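Local coordinates for probable acrylyl-CoA reductase AcuI (Escherichia coli, PDB 1O89), which probably catalyses the NADPH-dependent reduction of acrylyl-CoA to propanoyl-CoA, working as a homodimer of the zinc-containing alcohol dehydrogenase family, at residues Phe150-Asp161 and Arg295-Asp306; Leu217-Ser225 and Lys243-Gln251. One frame throughout, in Å; residues are numbered along the deposited sequence.

Interaction 1 of 2, residues Phe150-Asp161 and Arg295-Asp306; sequences FTAMLCVMALED and RRAQAWQRLVAD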
# COMPACT_ATOMS: atom_id res chain seq x y z
N PHE A 150 -3.56 15.83 12.97
CA PHE A 150 -2.84 15.96 11.71
C PHE A 150 -2.67 14.58 11.05
O PHE A 150 -2.88 14.43 9.84
CB PHE A 150 -1.48 16.63 11.97
CG PHE A 150 -0.58 16.72 10.75
CD1 PHE A 150 -0.86 17.59 9.71
CD2 PHE A 150 0.58 15.97 10.68
CE1 PHE A 150 -0.02 17.68 8.59
CE2 PHE A 150 1.43 16.06 9.55
CZ PHE A 150 1.12 16.91 8.53
N THR A 151 -2.32 13.58 11.86
CA THR A 151 -2.13 12.22 11.37
C THR A 151 -3.44 11.63 10.89
O THR A 151 -3.48 10.98 9.86
CB THR A 151 -1.58 11.34 12.50
OG1 THR A 151 -0.30 11.82 12.89
CG2 THR A 151 -1.36 9.91 12.05
N ALA A 152 -4.50 11.81 11.68
CA ALA A 152 -5.82 11.33 11.30
C ALA A 152 -6.19 11.88 9.94
O ALA A 152 -6.64 11.13 9.07
CB ALA A 152 -6.85 11.72 12.33
N MET A 153 -5.98 13.18 9.72
CA MET A 153 -6.36 13.78 8.45
C MET A 153 -5.57 13.17 7.30
O MET A 153 -6.14 12.88 6.27
CB MET A 153 -6.15 15.29 8.45
CG MET A 153 -6.80 16.00 7.26
SD MET A 153 -8.61 16.13 7.37
CE MET A 153 -9.07 15.01 6.14
N LEU A 154 -4.28 12.96 7.49
CA LEU A 154 -3.46 12.34 6.46
C LEU A 154 -3.95 10.94 6.16
O LEU A 154 -3.84 10.49 5.02
CB LEU A 154 -1.97 12.34 6.84
CG LEU A 154 -1.28 13.72 6.81
CD1 LEU A 154 -0.01 13.67 7.61
CD2 LEU A 154 -0.94 14.14 5.39
N CYS A 155 -4.45 10.23 7.17
CA CYS A 155 -5.02 8.90 6.93
C CYS A 155 -6.27 9.00 6.09
O CYS A 155 -6.46 8.20 5.17
CB CYS A 155 -5.33 8.18 8.24
SG CYS A 155 -3.84 7.71 9.13
N VAL A 156 -7.12 9.97 6.38
CA VAL A 156 -8.37 10.15 5.65
C VAL A 156 -8.06 10.50 4.20
O VAL A 156 -8.66 9.95 3.28
CB VAL A 156 -9.24 11.23 6.29
CG1 VAL A 156 -10.38 11.63 5.36
CG2 VAL A 156 -9.78 10.73 7.64
N MET A 157 -7.08 11.37 4.02
CA MET A 157 -6.66 11.77 2.67
C MET A 157 -6.10 10.58 1.88
O MET A 157 -6.26 10.53 0.67
CB MET A 157 -5.60 12.88 2.76
CG MET A 157 -6.17 14.21 3.12
SD MET A 157 -5.00 15.35 3.83
CE MET A 157 -4.08 15.86 2.43
N ALA A 158 -5.43 9.65 2.57
CA ALA A 158 -4.92 8.44 1.94
C ALA A 158 -6.06 7.59 1.42
O ALA A 158 -5.97 7.08 0.31
CB ALA A 158 -4.10 7.63 2.91
N LEU A 159 -7.11 7.45 2.21
CA LEU A 159 -8.28 6.68 1.79
C LEU A 159 -8.88 7.27 0.54
O LEU A 159 -9.19 6.53 -0.38
CB LEU A 159 -9.35 6.62 2.88
CG LEU A 159 -8.96 5.95 4.19
CD1 LEU A 159 -10.16 5.86 5.08
CD2 LEU A 159 -8.36 4.60 3.95
N GLU A 160 -9.02 8.60 0.51
CA GLU A 160 -9.50 9.34 -0.67
C GLU A 160 -8.61 9.21 -1.91
O GLU A 160 -9.13 9.14 -3.02
CB GLU A 160 -9.65 10.82 -0.35
CG GLU A 160 -10.69 11.12 0.71
CD GLU A 160 -10.68 12.57 1.17
OE1 GLU A 160 -9.73 13.30 0.85
OE2 GLU A 160 -11.66 12.97 1.82
N ASP A 161 -7.29 9.17 -1.72
CA ASP A 161 -6.36 9.00 -2.84
C ASP A 161 -6.52 7.61 -3.42
O ASP A 161 -6.18 7.38 -4.57
CB ASP A 161 -4.89 9.10 -2.42
CG ASP A 161 -4.46 10.49 -1.99
OD1 ASP A 161 -5.08 11.49 -2.40
OD2 ASP A 161 -3.44 10.64 -1.27
N ARG A 295 1.79 18.92 1.11
CA ARG A 295 0.88 17.95 1.72
C ARG A 295 0.44 18.38 3.13
O ARG A 295 -0.71 18.20 3.53
CB ARG A 295 1.58 16.59 1.80
CG ARG A 295 0.78 15.44 1.22
CD ARG A 295 -0.50 15.19 1.93
NE ARG A 295 -0.98 13.82 1.78
CZ ARG A 295 -1.76 13.38 0.78
NH1 ARG A 295 -2.14 14.19 -0.20
NH2 ARG A 295 -2.16 12.13 0.77
N ARG A 296 1.38 18.95 3.87
CA ARG A 296 1.20 19.30 5.27
C ARG A 296 0.21 20.44 5.41
O ARG A 296 -0.71 20.36 6.21
CB ARG A 296 2.55 19.70 5.87
CG ARG A 296 2.57 20.00 7.34
CD ARG A 296 3.97 20.28 7.86
NE ARG A 296 4.84 19.11 7.83
CZ ARG A 296 5.04 18.27 8.85
NH1 ARG A 296 4.43 18.45 10.02
NH2 ARG A 296 5.88 17.25 8.72
N ALA A 297 0.42 21.50 4.63
CA ALA A 297 -0.49 22.65 4.61
C ALA A 297 -1.87 22.19 4.15
O ALA A 297 -2.89 22.60 4.71
CB ALA A 297 0.04 23.72 3.71
N GLN A 298 -1.90 21.33 3.14
CA GLN A 298 -3.15 20.80 2.63
C GLN A 298 -3.95 20.10 3.73
O GLN A 298 -5.16 20.26 3.81
CB GLN A 298 -2.87 19.86 1.46
CG GLN A 298 -4.10 19.19 0.88
CD GLN A 298 -3.77 18.22 -0.25
OE1 GLN A 298 -4.66 17.79 -0.98
NE2 GLN A 298 -2.48 17.88 -0.39
N ALA A 299 -3.27 19.36 4.60
CA ALA A 299 -3.94 18.62 5.65
C ALA A 299 -4.53 19.54 6.70
O ALA A 299 -5.60 19.26 7.23
CB ALA A 299 -3.00 17.62 6.33
N TRP A 300 -3.81 20.62 7.02
CA TRP A 300 -4.30 21.55 8.02
C TRP A 300 -5.52 22.29 7.50
O TRP A 300 -6.43 22.56 8.27
CB TRP A 300 -3.21 22.55 8.46
CG TRP A 300 -2.31 21.94 9.49
CD1 TRP A 300 -1.05 21.47 9.28
CD2 TRP A 300 -2.61 21.70 10.87
NE1 TRP A 300 -0.54 20.96 10.45
CE2 TRP A 300 -1.48 21.08 11.44
CE3 TRP A 300 -3.72 21.96 11.69
CZ2 TRP A 300 -1.41 20.72 12.78
CZ3 TRP A 300 -3.66 21.60 13.02
CH2 TRP A 300 -2.51 20.98 13.56
N GLN A 301 -5.54 22.62 6.22
CA GLN A 301 -6.70 23.27 5.60
C GLN A 301 -7.92 22.34 5.66
O GLN A 301 -9.03 22.77 5.96
CB GLN A 301 -6.39 23.62 4.14
CG GLN A 301 -7.32 24.64 3.56
CD GLN A 301 -8.24 24.09 2.48
OE1 GLN A 301 -8.71 22.94 2.55
NE2 GLN A 301 -8.52 24.93 1.47
N ARG A 302 -7.69 21.06 5.39
CA ARG A 302 -8.73 20.05 5.42
C ARG A 302 -9.31 19.86 6.84
O ARG A 302 -10.52 19.66 6.99
CB ARG A 302 -8.20 18.71 4.88
CG ARG A 302 -8.08 18.66 3.35
CD ARG A 302 -9.41 18.78 2.62
NE ARG A 302 -10.33 17.73 3.06
CZ ARG A 302 -10.37 16.50 2.55
NH1 ARG A 302 -9.56 16.13 1.55
NH2 ARG A 302 -11.24 15.63 3.05
N LEU A 303 -8.45 19.94 7.86
CA LEU A 303 -8.90 19.83 9.25
C LEU A 303 -9.85 20.95 9.64
O LEU A 303 -10.78 20.75 10.40
CB LEU A 303 -7.70 19.83 10.19
CG LEU A 303 -6.98 18.49 10.26
CD1 LEU A 303 -5.52 18.69 10.67
CD2 LEU A 303 -7.70 17.58 11.22
N VAL A 304 -9.61 22.15 9.12
CA VAL A 304 -10.47 23.27 9.42
C VAL A 304 -11.85 23.07 8.79
O VAL A 304 -12.86 23.35 9.42
CB VAL A 304 -9.87 24.59 8.92
CG1 VAL A 304 -10.87 25.72 9.06
CG2 VAL A 304 -8.63 24.89 9.72
N ALA A 305 -11.89 22.58 7.55
CA ALA A 305 -13.15 22.37 6.85
C ALA A 305 -13.95 21.17 7.35
O ALA A 305 -15.17 21.18 7.27
CB ALA A 305 -12.90 22.25 5.34
N ASP A 306 -13.28 20.14 7.89
CA ASP A 306 -13.95 18.87 8.18
C ASP A 306 -14.07 18.47 9.65
O ASP A 306 -14.75 17.49 9.96
CB ASP A 306 -13.24 17.73 7.47
CG ASP A 306 -13.24 17.89 5.97
OD1 ASP A 306 -14.14 18.58 5.42
OD2 ASP A 306 -12.37 17.35 5.28
O HOH W 1 -1.65 10.73 3.37
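Helices Phe150-Asp161 and Arg295-Asp306 cross almost at right angles (96°), their axes 9.3 Å apart, and come nearest where Met153 faces Ala299. The small Ala299 permits this approach: its CB fits among Phe150, Met153, Leu154 and Met157, 3.7 Å from Phe150 CE1. Met153 and Met157 are knobs in return. With CG anti to the backbone N (chi1 -168°), Met153 curls so that its SD lies 3.6 Å from Arg302 CB and its CE rests over one face of the Arg302 guanidinium. Met157 CE lies over one face of the Arg295 guanidinium and also touches Gln298 CD. At the N-terminal end of Phe150-Asp161, the Phe150 ring lies nearly parallel to the five-membered ring of Trp300 but slid aside, centroids 5.0 Å apart; its CE2-CZ side lies over one face of the Arg296 guanidinium, offset toward the rim, the planes 18° apart. Arg296 NE bonds to Thr291 O. Helix 139-161 packs on strand 233-238 of the parallel sheet, and the pair probably belongs to the Rossmann-type cofactor domain. Strand 103-107, in the GroES-like range, touches Phe150, Arg296 and Trp300, so this end, beside NADP(+)-binding Ser288, lies where the two domains meet. Towards the surface the contact turns ionic. Arg302 grips Glu160 end-on, NH1 to OE1 at 2.9 Å and NH2 to OE2 at 3.0 Å, through syn lone pairs with the flat groups nearly coplanar. Its NE and NH2 converge on Asp306 OD2, while Asp306 OD1 pairs with Lys190. Arg295 NH2 reaches Asp161 OD2 at 2.8 Å and also donates to a water that bridges to Leu154 O.

Interaction 2 of 2, residues Leu217-Ser225 and Lys243-Gln251; sequences LPRDEFAES and KVLAKVLAQ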
# COMPACT_ATOMS: atom_id res chain seq x y z
N LEU A 217 -16.42 -2.66 18.08
CA LEU A 217 -15.94 -4.01 18.28
C LEU A 217 -14.78 -4.05 19.30
O LEU A 217 -14.02 -3.09 19.39
CB LEU A 217 -15.47 -4.58 16.93
CG LEU A 217 -16.46 -4.41 15.77
CD1 LEU A 217 -15.91 -5.00 14.50
CD2 LEU A 217 -17.80 -5.03 16.12
N PRO A 218 -14.65 -5.14 20.05
CA PRO A 218 -13.48 -5.32 20.93
C PRO A 218 -12.19 -5.66 20.17
O PRO A 218 -12.24 -6.31 19.12
CB PRO A 218 -13.89 -6.48 21.85
CG PRO A 218 -14.94 -7.23 21.11
CD PRO A 218 -15.59 -6.26 20.16
N ARG A 219 -11.05 -5.20 20.69
CA ARG A 219 -9.75 -5.47 20.07
C ARG A 219 -9.38 -6.95 20.11
O ARG A 219 -8.55 -7.40 19.31
CB ARG A 219 -8.64 -4.65 20.75
CG ARG A 219 -7.32 -4.54 19.95
CD ARG A 219 -6.05 -4.75 20.79
NE ARG A 219 -5.52 -6.12 20.71
CZ ARG A 219 -5.61 -7.06 21.68
NH1 ARG A 219 -6.22 -6.83 22.84
NH2 ARG A 219 -5.07 -8.26 21.46
N ASP A 220 -9.99 -7.69 21.04
CA ASP A 220 -9.73 -9.13 21.22
C ASP A 220 -10.14 -9.97 20.01
O ASP A 220 -9.57 -11.04 19.79
CB ASP A 220 -10.45 -9.65 22.48
CG ASP A 220 -9.87 -9.06 23.76
OD1 ASP A 220 -8.86 -8.34 23.67
OD2 ASP A 220 -10.36 -9.26 24.90
N GLU A 221 -11.12 -9.49 19.24
CA GLU A 221 -11.59 -10.18 18.03
C GLU A 221 -10.65 -9.96 16.84
O GLU A 221 -10.78 -10.63 15.82
CB GLU A 221 -12.99 -9.70 17.64
CG GLU A 221 -14.13 -10.18 18.54
CD GLU A 221 -15.45 -9.49 18.25
OE1 GLU A 221 -15.53 -8.72 17.26
OE2 GLU A 221 -16.42 -9.71 19.01
N PHE A 222 -9.72 -9.02 16.98
CA PHE A 222 -8.77 -8.69 15.93
C PHE A 222 -7.39 -9.24 16.27
O PHE A 222 -6.44 -8.48 16.45
CB PHE A 222 -8.74 -7.18 15.72
CG PHE A 222 -9.99 -6.64 15.09
CD1 PHE A 222 -11.11 -6.40 15.87
CD2 PHE A 222 -10.05 -6.40 13.73
CE1 PHE A 222 -12.27 -5.92 15.30
CE2 PHE A 222 -11.20 -5.91 13.15
CZ PHE A 222 -12.32 -5.67 13.93
N ALA A 223 -7.29 -10.56 16.35
CA ALA A 223 -6.04 -11.24 16.70
C ALA A 223 -5.61 -12.16 15.56
O ALA A 223 -5.27 -11.67 14.47
CB ALA A 223 -6.21 -12.00 18.01
N GLU A 224 -5.63 -13.46 15.77
CA GLU A 224 -5.21 -14.38 14.71
C GLU A 224 -6.16 -14.22 13.52
O GLU A 224 -7.33 -13.83 13.67
CB GLU A 224 -5.17 -15.85 15.20
CG GLU A 224 -3.84 -16.57 14.94
CD GLU A 224 -4.01 -17.99 14.41
OE1 GLU A 224 -4.23 -18.16 13.19
OE2 GLU A 224 -3.91 -18.95 15.21
N SER A 225 -5.62 -14.46 12.34
CA SER A 225 -6.37 -14.36 11.11
C SER A 225 -5.83 -15.34 10.08
O SER A 225 -4.64 -15.66 10.07
CB SER A 225 -6.26 -12.93 10.57
OG SER A 225 -5.08 -12.77 9.81
N LYS A 243 -0.89 -7.76 14.91
CA LYS A 243 -1.92 -8.71 14.50
C LYS A 243 -3.25 -8.03 14.13
O LYS A 243 -3.97 -8.54 13.29
CB LYS A 243 -2.16 -9.75 15.60
CG LYS A 243 -1.07 -10.82 15.69
CD LYS A 243 -1.01 -11.49 17.07
CE LYS A 243 -0.05 -12.69 17.09
NZ LYS A 243 0.70 -12.89 15.79
N VAL A 244 -3.57 -6.90 14.75
CA VAL A 244 -4.81 -6.18 14.44
C VAL A 244 -4.80 -5.68 13.00
O VAL A 244 -5.80 -5.76 12.31
CB VAL A 244 -5.05 -4.97 15.37
CG1 VAL A 244 -6.16 -4.04 14.81
CG2 VAL A 244 -5.40 -5.44 16.76
N LEU A 245 -3.65 -5.17 12.58
CA LEU A 245 -3.46 -4.71 11.21
C LEU A 245 -3.54 -5.90 10.25
O LEU A 245 -4.13 -5.80 9.19
CB LEU A 245 -2.11 -4.00 11.06
CG LEU A 245 -1.70 -3.54 9.64
CD1 LEU A 245 -2.78 -2.67 8.97
CD2 LEU A 245 -0.37 -2.79 9.67
N ALA A 246 -2.93 -7.02 10.63
CA ALA A 246 -2.96 -8.23 9.80
C ALA A 246 -4.40 -8.71 9.57
O ALA A 246 -4.78 -9.03 8.46
CB ALA A 246 -2.10 -9.36 10.43
N LYS A 247 -5.21 -8.71 10.63
CA LYS A 247 -6.60 -9.14 10.52
C LYS A 247 -7.39 -8.23 9.57
O LYS A 247 -8.09 -8.71 8.69
CB LYS A 247 -7.25 -9.16 11.91
CG LYS A 247 -8.73 -9.57 11.94
CD LYS A 247 -8.90 -11.06 11.95
CE LYS A 247 -10.10 -11.47 12.78
NZ LYS A 247 -10.49 -12.83 12.46
N VAL A 248 -7.25 -6.93 9.77
CA VAL A 248 -7.96 -5.92 8.98
C VAL A 248 -7.66 -6.07 7.49
O VAL A 248 -8.55 -5.92 6.66
CB VAL A 248 -7.58 -4.49 9.44
CG1 VAL A 248 -8.04 -3.43 8.43
CG2 VAL A 248 -8.13 -4.19 10.82
N LEU A 249 -6.40 -6.35 7.16
CA LEU A 249 -5.98 -6.54 5.78
C LEU A 249 -6.66 -7.74 5.13
O LEU A 249 -7.07 -7.67 3.98
CB LEU A 249 -4.46 -6.71 5.69
CG LEU A 249 -3.65 -5.42 5.77
CD1 LEU A 249 -2.20 -5.75 6.09
CD2 LEU A 249 -3.75 -4.61 4.47
N ALA A 250 -6.77 -8.85 5.87
CA ALA A 250 -7.43 -10.04 5.37
C ALA A 250 -8.95 -9.85 5.24
O ALA A 250 -9.62 -10.63 4.56
CB ALA A 250 -7.13 -11.21 6.27
N GLN A 251 -9.48 -8.81 5.88
CA GLN A 251 -10.91 -8.46 5.82
C GLN A 251 -11.24 -7.35 4.81
O GLN A 251 -12.39 -6.99 4.65
CB GLN A 251 -11.41 -8.01 7.20
CG GLN A 251 -11.50 -9.11 8.23
CD GLN A 251 -11.92 -8.59 9.60
OE1 GLN A 251 -11.60 -7.46 9.99
NE2 GLN A 251 -12.61 -9.42 10.34
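Phe222 and Val244 bring the loop after strand 213-218 against helix 242-250, their CA atoms 4.9 Å apart, and the chain then runs past the helix to place Ser225 beside Lys247. No hydrogen bond links the two segments; packing does the work, much of it along the Lys247 chain. Its CB lies near Ala223 O and Ser225 CB. CG, set anti to the backbone N (chi1 179°), comes 3.9 Å from Phe222 CD2, the lysine crossing the phenylalanine at about a right angle. A bend at chi2 (83°) then turns the chain along the loop: CD touches Ser225 CB at 3.5 Å, and CE comes 3.2 Å from Glu221 O. NZ ends 3.5 Å from Glu224 O, but its strongest partner is the carboxylate of Glu229, with which it forms a salt bridge. Cut back to an alanine, this position would probably leave Glu229 without its positive mate and open a gap beside Phe222 and Ser225. This packing belongs to the Rossmann-type nucleotide-binding domain: Leu217 lies in strand 213-218, the outermost strand of the parallel sheet on that side, and the helix lies over strands 233-238 and 256-260. Phe222 packs from the loop onto the helix. Its CB meets Val244 CG2 at 3.9 Å and its CD2 lies against Val248 CG2, while Gln251 OE1, which accepts from Trp233 NE1, stands 3.5 Å from CE2 with the amide nearly perpendicular to the ring. Val244 CG2 also touches Phe222 O and, at 3.8 Å, Arg219 CG. Arg219 itself binds NADP(+), and a salt bridge joins its NH1 to Asp220 OD1.

In the fold
Helix 139-161 of interaction 1 and helix 242-250 of interaction 2 pack on opposite faces of the six-stranded parallel sheet of the cofactor domain. Strand 233-238 is a shared neighbour, met through Ile237 by the first and through Ala236 and Asp238 by the second. The contacts' centres are 25 Å apart and their nearest atoms about 9 Å, so they do not touch. Along the chain helix 139-161 comes first, then both segments of interaction 2, and finally helix 293-306; the short-range contact is thus enclosed by the long-range one. The two probably border different parts of the NADP(+) site, with Ser288 near one and Arg219 in the other.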